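Local coordinates for protein putative 2,5-diketo-D-gluconic acid reductase B (Sinorhizobium meliloti, PDB 3UP8) that probably reduces methylglyoxal to hydroxyacetone with NADPH, as an aldo/keto reductase built on a TIM barrel, at residues A[123-128]-A[141-146]. Sequence-based numbering, arbitrary orientation.
Sequences DLLLLH and GALNEV. With ACT (acetate ion), chain C.
L125 of strand 124-127 points at L143 and V146, and the isobutyl end of L127 bends in to L143; the axes of the strand and of residues 141-146 of helix 136-148 approach to 9.8 Å and run antiparallel (169°). L143 reaches between the two strand leucines and splits its methyls: CD1 lies 3.7 Å from CG of L127, while CD2 meets CD2 of L125 at 3.8 Å and rests 3.6 Å from the backbone O of L125. A chi1 of -176° swings CG of L125 away from its own N, and from there CD2 reaches CG2 of V146 at 3.8 Å, the two side chains crossing nearly at right angles. No hydrogen bond crosses this buried contact, whose side-chain packing is all aliphatic. Cut back to an alanine, position L143 would lose both methyls, which would probably leave a gap between strand and helix. V110 and F106 of helix 103-117 adjoin L125 and L127 respectively, and V152 and I155 of strand 152-158 back V146 and L143. H128 donates from NE2 to OXT of an acetate ion (2.7 Å), probably from the crystallisation liquor, that is also hydrogen-bonded to OH of Y70, the predicted proton donor. This is the strand-to-helix packing of a beta-alpha-beta unit, with the predicted substrate-binding H128 at the strand's C-terminal end, where TIM barrels carry their active sites.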
ATOM      1  N   ASP A 123     -10.482  -2.385   7.242  1.00 13.39           N
ATOM      2  CA  ASP A 123      -9.408  -2.991   7.995  1.00 13.75           C
ATOM      3  C   ASP A 123      -8.338  -1.967   8.341  1.00 13.10           C
ATOM      4  O   ASP A 123      -7.766  -2.041   9.422  1.00 13.60           O
ATOM      5  CB  ASP A 123      -8.830  -4.177   7.237  1.00 13.36           C
ATOM      6  CG  ASP A 123      -9.870  -5.278   7.028  1.00 15.31           C
ATOM      7  OD1 ASP A 123      -9.939  -6.179   7.875  1.00 15.01           O
ATOM      8  OD2 ASP A 123     -10.647  -5.211   6.057  1.00 15.56           O
ATOM      9  N   LEU A 124      -8.112  -1.003   7.448  1.00 12.65           N
ATOM     10  CA  LEU A 124      -7.014  -0.051   7.587  1.00 11.67           C
ATOM     11  C   LEU A 124      -7.415   1.323   7.071  1.00 11.73           C
ATOM     12  O   LEU A 124      -7.976   1.442   5.969  1.00 11.51           O
ATOM     13  CB  LEU A 124      -5.778  -0.541   6.809  1.00 10.66           C
ATOM     14  CG  LEU A 124      -4.457   0.236   6.919  1.00 10.17           C
ATOM     15  CD1 LEU A 124      -4.014   0.474   8.396  1.00  8.11           C
ATOM     16  CD2 LEU A 124      -3.312  -0.460   6.093  1.00  8.54           C
ATOM     17  N   LEU A 125      -7.140   2.354   7.871  1.00 10.51           N
ATOM     18  CA  LEU A 125      -7.402   3.730   7.461  1.00 10.50           C
ATOM     19  C   LEU A 125      -6.123   4.532   7.602  1.00 10.97           C
ATOM     20  O   LEU A 125      -5.500   4.530   8.668  1.00 10.69           O
ATOM     21  CB  LEU A 125      -8.519   4.367   8.297  1.00 10.79           C
ATOM     22  CG  LEU A 125      -8.957   5.786   7.908  1.00 11.70           C
ATOM     23  CD1 LEU A 125      -9.653   5.775   6.544  1.00  9.37           C
ATOM     24  CD2 LEU A 125      -9.877   6.423   8.960  1.00 10.19           C
ATOM     25  N   LEU A 126      -5.734   5.197   6.519  1.00 11.02           N
ATOM     26  CA  LEU A 126      -4.498   5.978   6.503  1.00 11.74           C
ATOM     27  C   LEU A 126      -4.789   7.458   6.344  1.00 11.55           C
ATOM     28  O   LEU A 126      -5.776   7.866   5.729  1.00 11.87           O
ATOM     29  CB  LEU A 126      -3.586   5.521   5.354  1.00 10.84           C
ATOM     30  CG  LEU A 126      -3.343   4.027   5.123  1.00 11.51           C
ATOM     31  CD1 LEU A 126      -2.413   3.837   3.926  1.00 12.81           C
ATOM     32  CD2 LEU A 126      -2.748   3.351   6.358  1.00 12.01           C
ATOM     33  N   LEU A 127      -3.908   8.261   6.913  1.00 12.25           N
ATOM     34  CA  LEU A 127      -3.784   9.649   6.531  1.00 12.37           C
ATOM     35  C   LEU A 127      -3.007   9.633   5.223  1.00 12.81           C
ATOM     36  O   LEU A 127      -1.877   9.110   5.157  1.00 12.68           O
ATOM     37  CB  LEU A 127      -3.030  10.450   7.616  1.00 12.05           C
ATOM     38  CG  LEU A 127      -3.596  10.331   9.037  1.00 13.63           C
ATOM     39  CD1 LEU A 127      -2.674  10.978  10.082  1.00 13.44           C
ATOM     40  CD2 LEU A 127      -5.029  10.918   9.129  1.00 12.06           C
ATOM     41  N   HIS A 128      -3.607  10.214   4.188  1.00 12.70           N
ATOM     42  CA  HIS A 128      -3.075  10.079   2.826  1.00 13.86           C
ATOM     43  C   HIS A 128      -1.753  10.821   2.605  1.00 13.59           C
ATOM     44  O   HIS A 128      -0.843  10.295   1.971  1.00 13.99           O
ATOM     45  CB  HIS A 128      -4.134  10.519   1.796  1.00 13.52           C
ATOM     46  CG  HIS A 128      -3.976   9.880   0.453  1.00 14.78           C
ATOM     47  ND1 HIS A 128      -5.037   9.685  -0.406  1.00 14.10           N
ATOM     48  CD2 HIS A 128      -2.884   9.379  -0.178  1.00 15.04           C
ATOM     49  CE1 HIS A 128      -4.607   9.102  -1.510  1.00 14.35           C
ATOM     50  NE2 HIS A 128      -3.307   8.898  -1.396  1.00 13.91           N
ATOM     51  N   GLY A 141      -5.745  12.003  16.548  1.00 13.09           N
ATOM     52  CA  GLY A 141      -6.887  11.858  17.460  1.00 13.80           C
ATOM     53  C   GLY A 141      -8.129  11.299  16.761  1.00 13.62           C
ATOM     54  O   GLY A 141      -8.829  10.428  17.302  1.00 12.80           O
ATOM     55  N   ALA A 142      -8.414  11.833  15.577  1.00 13.34           N
ATOM     56  CA  ALA A 142      -9.562  11.375  14.786  1.00 13.19           C
ATOM     57  C   ALA A 142      -9.373   9.934  14.305  1.00 13.52           C
ATOM     58  O   ALA A 142     -10.328   9.167  14.334  1.00 13.54           O
ATOM     59  CB  ALA A 142      -9.814  12.289  13.635  1.00 12.52           C
ATOM     60  N   LEU A 143      -8.149   9.558  13.902  1.00 14.29           N
ATOM     61  CA  LEU A 143      -7.865   8.148  13.571  1.00 14.67           C
ATOM     62  C   LEU A 143      -8.202   7.229  14.732  1.00 14.97           C
ATOM     63  O   LEU A 143      -8.874   6.205  14.554  1.00 14.34           O
ATOM     64  CB  LEU A 143      -6.392   7.923  13.198  1.00 14.72           C
ATOM     65  CG  LEU A 143      -5.900   8.169  11.776  1.00 15.44           C
ATOM     66  CD1 LEU A 143      -4.366   7.971  11.774  1.00 10.88           C
ATOM     67  CD2 LEU A 143      -6.589   7.246  10.751  1.00 15.05           C
ATOM     68  N   ASN A 144      -7.740   7.590  15.932  1.00 14.31           N
ATOM     69  CA  ASN A 144      -8.035   6.778  17.105  1.00 14.74           C
ATOM     70  C   ASN A 144      -9.530   6.740  17.439  1.00 13.95           C
ATOM     71  O   ASN A 144     -10.041   5.726  17.886  1.00 13.50           O
ATOM     72  CB  ASN A 144      -7.240   7.281  18.318  1.00 15.04           C
ATOM     73  CG  ASN A 144      -5.822   6.758  18.318  1.00 16.13           C
ATOM     74  OD1 ASN A 144      -5.548   5.700  18.872  1.00 14.91           O
ATOM     75  ND2 ASN A 144      -4.933   7.460  17.641  1.00 15.33           N
ATOM     76  N   GLU A 145     -10.217   7.856  17.239  1.00 14.37           N
ATOM     77  CA  GLU A 145     -11.655   7.895  17.516  1.00 14.45           C
ATOM     78  C   GLU A 145     -12.393   6.857  16.670  1.00 13.93           C
ATOM     79  O   GLU A 145     -13.146   6.046  17.202  1.00 14.29           O
ATOM     80  CB  GLU A 145     -12.229   9.278  17.253  1.00 14.95           C
ATOM     81  CG  GLU A 145     -13.757   9.362  17.481  1.00 15.58           C
ATOM     82  CD  GLU A 145     -14.303  10.780  17.312  1.00 18.85           C
ATOM     83  OE1 GLU A 145     -13.540  11.732  17.551  1.00 21.17           O
ATOM     84  OE2 GLU A 145     -15.498  10.950  16.946  1.00 19.19           O
ATOM     85  N   VAL A 146     -12.167   6.868  15.364  1.00 14.13           N
ATOM     86  CA  VAL A 146     -12.887   5.933  14.492  1.00 14.12           C
ATOM     87  C   VAL A 146     -12.471   4.481  14.707  1.00 14.34           C
ATOM     88  O   VAL A 146     -13.278   3.568  14.495  1.00 14.37           O
ATOM     89  CB  VAL A 146     -12.805   6.327  13.008  1.00 14.64           C
ATOM     90  CG1 VAL A 146     -13.521   7.639  12.788  1.00 11.73           C
ATOM     91  CG2 VAL A 146     -11.326   6.414  12.512  1.00 14.08           C
TER
HETATM   92  C   ACT C 276      -1.319   7.581  -4.051  1.00 26.00           C
HETATM   93  O   ACT C 276      -1.534   6.368  -3.836  1.00 26.56           O
HETATM   94  OXT ACT C 276      -2.286   8.331  -3.873  1.00 26.28           O
HETATM   95  CH3 ACT C 276       0.006   8.121  -4.490  1.00 26.12           C